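Local coordinates for protocatechuate decarboxylase (Klebsiella pneumoniae, PDB 5O3M), which decarboxylates 3,4-dihydroxybenzoate (protocatechuate) to catechol as a prenylated-flavin-dependent enzyme of the UbiD family, and can also carboxylate catechols at the para position, at residues A[200-205]-A[226-231]. Sequence-based numbering, arbitrary orientation.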
loop_
_atom_site.group_PDB
_atom_site.type_symbol
_atom_site.label_atom_id
_atom_site.label_comp_id
_atom_site.label_asym_id
_atom_site.label_seq_id
_atom_site.Cartn_x
_atom_site.Cartn_y
_atom_site.Cartn_z
ATOM N N LEU A 200 -31.349 -25.758 -33.416
ATOM C CA LEU A 200 -31.062 -24.940 -32.251
ATOM C C LEU A 200 -29.556 -24.913 -32.061
ATOM O O LEU A 200 -28.895 -25.948 -32.194
ATOM C CB LEU A 200 -31.716 -25.491 -30.978
ATOM C CG LEU A 200 -33.223 -25.734 -31.002
ATOM C CD1 LEU A 200 -33.509 -27.132 -30.526
ATOM C CD2 LEU A 200 -33.915 -24.719 -30.120
ATOM N N SER A 201 -29.017 -23.732 -31.766
ATOM C CA SER A 201 -27.637 -23.633 -31.324
ATOM C C SER A 201 -27.587 -23.843 -29.813
ATOM O O SER A 201 -28.517 -23.480 -29.086
ATOM C CB SER A 201 -27.026 -22.282 -31.708
ATOM O OG SER A 201 -27.760 -21.191 -31.166
ATOM N N MET A 202 -26.506 -24.466 -29.349
ATOM C CA MET A 202 -26.385 -24.830 -27.941
ATOM C C MET A 202 -24.930 -24.702 -27.509
ATOM O O MET A 202 -24.039 -25.299 -28.124
ATOM C CB MET A 202 -26.891 -26.255 -27.708
ATOM C CG MET A 202 -26.930 -26.669 -26.246
ATOM S SD MET A 202 -27.324 -28.412 -25.980
ATOM C CE MET A 202 -28.517 -28.242 -24.672
ATOM N N PHE A 203 -24.686 -23.931 -26.456
ATOM C CA PHE A 203 -23.357 -23.866 -25.862
ATOM C C PHE A 203 -23.204 -24.973 -24.827
ATOM O O PHE A 203 -24.059 -25.133 -23.948
ATOM C CB PHE A 203 -23.101 -22.510 -25.203
ATOM C CG PHE A 203 -21.794 -22.449 -24.479
ATOM C CD1 PHE A 203 -20.611 -22.319 -25.180
ATOM C CD2 PHE A 203 -21.742 -22.562 -23.098
ATOM C CE1 PHE A 203 -19.393 -22.280 -24.516
ATOM C CE2 PHE A 203 -20.526 -22.529 -22.425
ATOM C CZ PHE A 203 -19.354 -22.387 -23.134
ATOM N N LEU A 204 -22.113 -25.729 -24.928
ATOM C CA LEU A 204 -21.751 -26.737 -23.938
ATOM C C LEU A 204 -20.414 -26.347 -23.316
ATOM O O LEU A 204 -19.439 -26.128 -24.038
ATOM C CB LEU A 204 -21.666 -28.136 -24.571
ATOM C CG LEU A 204 -22.838 -28.617 -25.436
ATOM C CD1 LEU A 204 -22.515 -28.454 -26.909
ATOM C CD2 LEU A 204 -23.189 -30.062 -25.127
ATOM N N ALA A 205 -20.369 -26.251 -21.983
ATOM C CA ALA A 205 -19.151 -25.799 -21.312
ATOM C C ALA A 205 -18.005 -26.768 -21.576
ATOM O O ALA A 205 -18.169 -27.987 -21.465
ATOM C CB ALA A 205 -19.386 -25.656 -19.805
ATOM N N ILE A 226 -29.518 -36.617 -28.334
ATOM C CA ILE A 226 -29.715 -35.808 -27.143
ATOM C C ILE A 226 -31.212 -35.587 -26.981
ATOM O O ILE A 226 -31.971 -35.641 -27.955
ATOM C CB ILE A 226 -28.929 -34.480 -27.285
ATOM C CG1 ILE A 226 -29.080 -33.586 -26.060
ATOM C CG2 ILE A 226 -29.360 -33.738 -28.531
ATOM C CD1 ILE A 226 -28.210 -32.357 -26.146
ATOM N N THR A 227 -31.649 -35.394 -25.740
ATOM C CA THR A 227 -32.980 -34.859 -25.473
ATOM C C THR A 227 -32.852 -33.617 -24.603
ATOM O O THR A 227 -31.977 -33.542 -23.727
ATOM C CB THR A 227 -33.924 -35.881 -24.786
ATOM O OG1 THR A 227 -33.350 -36.338 -23.550
ATOM C CG2 THR A 227 -34.226 -37.070 -25.708
ATOM N N ILE A 228 -33.720 -32.644 -24.867
ATOM C CA ILE A 228 -33.777 -31.390 -24.133
ATOM C C ILE A 228 -35.133 -31.355 -23.448
ATOM O O ILE A 228 -36.165 -31.227 -24.118
ATOM C CB ILE A 228 -33.602 -30.176 -25.055
ATOM C CG1 ILE A 228 -32.364 -30.334 -25.960
ATOM C CG2 ILE A 228 -33.607 -28.902 -24.240
ATOM C CD1 ILE A 228 -31.023 -30.295 -25.229
ATOM N N ASN A 229 -35.138 -31.453 -22.123
ATOM C CA ASN A 229 -36.363 -31.582 -21.348
ATOM C C ASN A 229 -36.676 -30.269 -20.632
ATOM O O ASN A 229 -35.826 -29.726 -19.920
ATOM C CB ASN A 229 -36.232 -32.730 -20.346
ATOM C CG ASN A 229 -35.901 -34.062 -21.013
ATOM O OD1 ASN A 229 -36.785 -34.882 -21.238
ATOM N ND2 ASN A 229 -34.629 -34.279 -21.322
ATOM N N MET A 230 -37.899 -29.768 -20.802
ATOM C CA MET A 230 -38.290 -28.470 -20.268
ATOM C C MET A 230 -39.655 -28.569 -19.603
ATOM O O MET A 230 -40.544 -29.258 -20.105
ATOM C CB MET A 230 -38.335 -27.424 -21.374
ATOM C CG MET A 230 -37.069 -27.388 -22.213
ATOM S SD MET A 230 -37.137 -26.086 -23.452
ATOM C CE MET A 230 -38.394 -26.750 -24.537
ATOM N N GLY A 231 -39.821 -27.859 -18.483
ATOM C CA GLY A 231 -41.063 -27.893 -17.728
ATOM C C GLY A 231 -41.032 -29.004 -16.703
ATOM O O GLY A 231 -41.642 -30.056 -16.905
#
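Asn229 ND2 donates to Thr227 OG1 at 3.3 Å, with an N-H...O angle of 151° and the hydroxyl slightly tilted from the amide plane, and it also binds Leu173 O on strand 168-177. The amide is held at its other end too, because Asn229 OD1 accepts from Ile278 N, while Thr227 OG1 is also bonded to Lys276 O; these polar ends are buried yet satisfied. Both side chains lie on the face of strand 224-230 away from strand 199-202, within the curled antiparallel sheet of the Rift-related domain, consistent with the split-barrel fold of the UbiD family. Ile226 and Ile228 alternate with them and point to the opposite face, toward Met202 on strand 199-202.

The two strands are not sheet neighbours: each pairs with other strands, and their nearest CA atoms, those of Met202 and Ile228, are 10.6 Å apart. Side chains alone bridge this gap, meeting end to end in an apolar contact. Met202 reaches over with CG anti to the backbone N (chi1 -174°) and an extended chi2, and a bend at chi3 of -135° sets its methyl off the line of the chain. CE is thereby directed at Ile228 CD1, although their 3.3 Å separation is shorter than normal van der Waals contact and the exact placement of the pair is doubtful.

Leu192 and His190 of strand 185-196 touch Met202, Leu192 also touches Ile228, and Ile210 of helix 209-219 touches Ile226. A bound pentane-1,5-diol lies about 10 Å from the Met202 side chain. Met202 thus touches one delta methyl with each end of its thioether: besides the CE contact, SD meets Ile226 CD1 at 4.0 Å, and CD1 of Ile226 lies 3.6 Å from CD1 of Ile228.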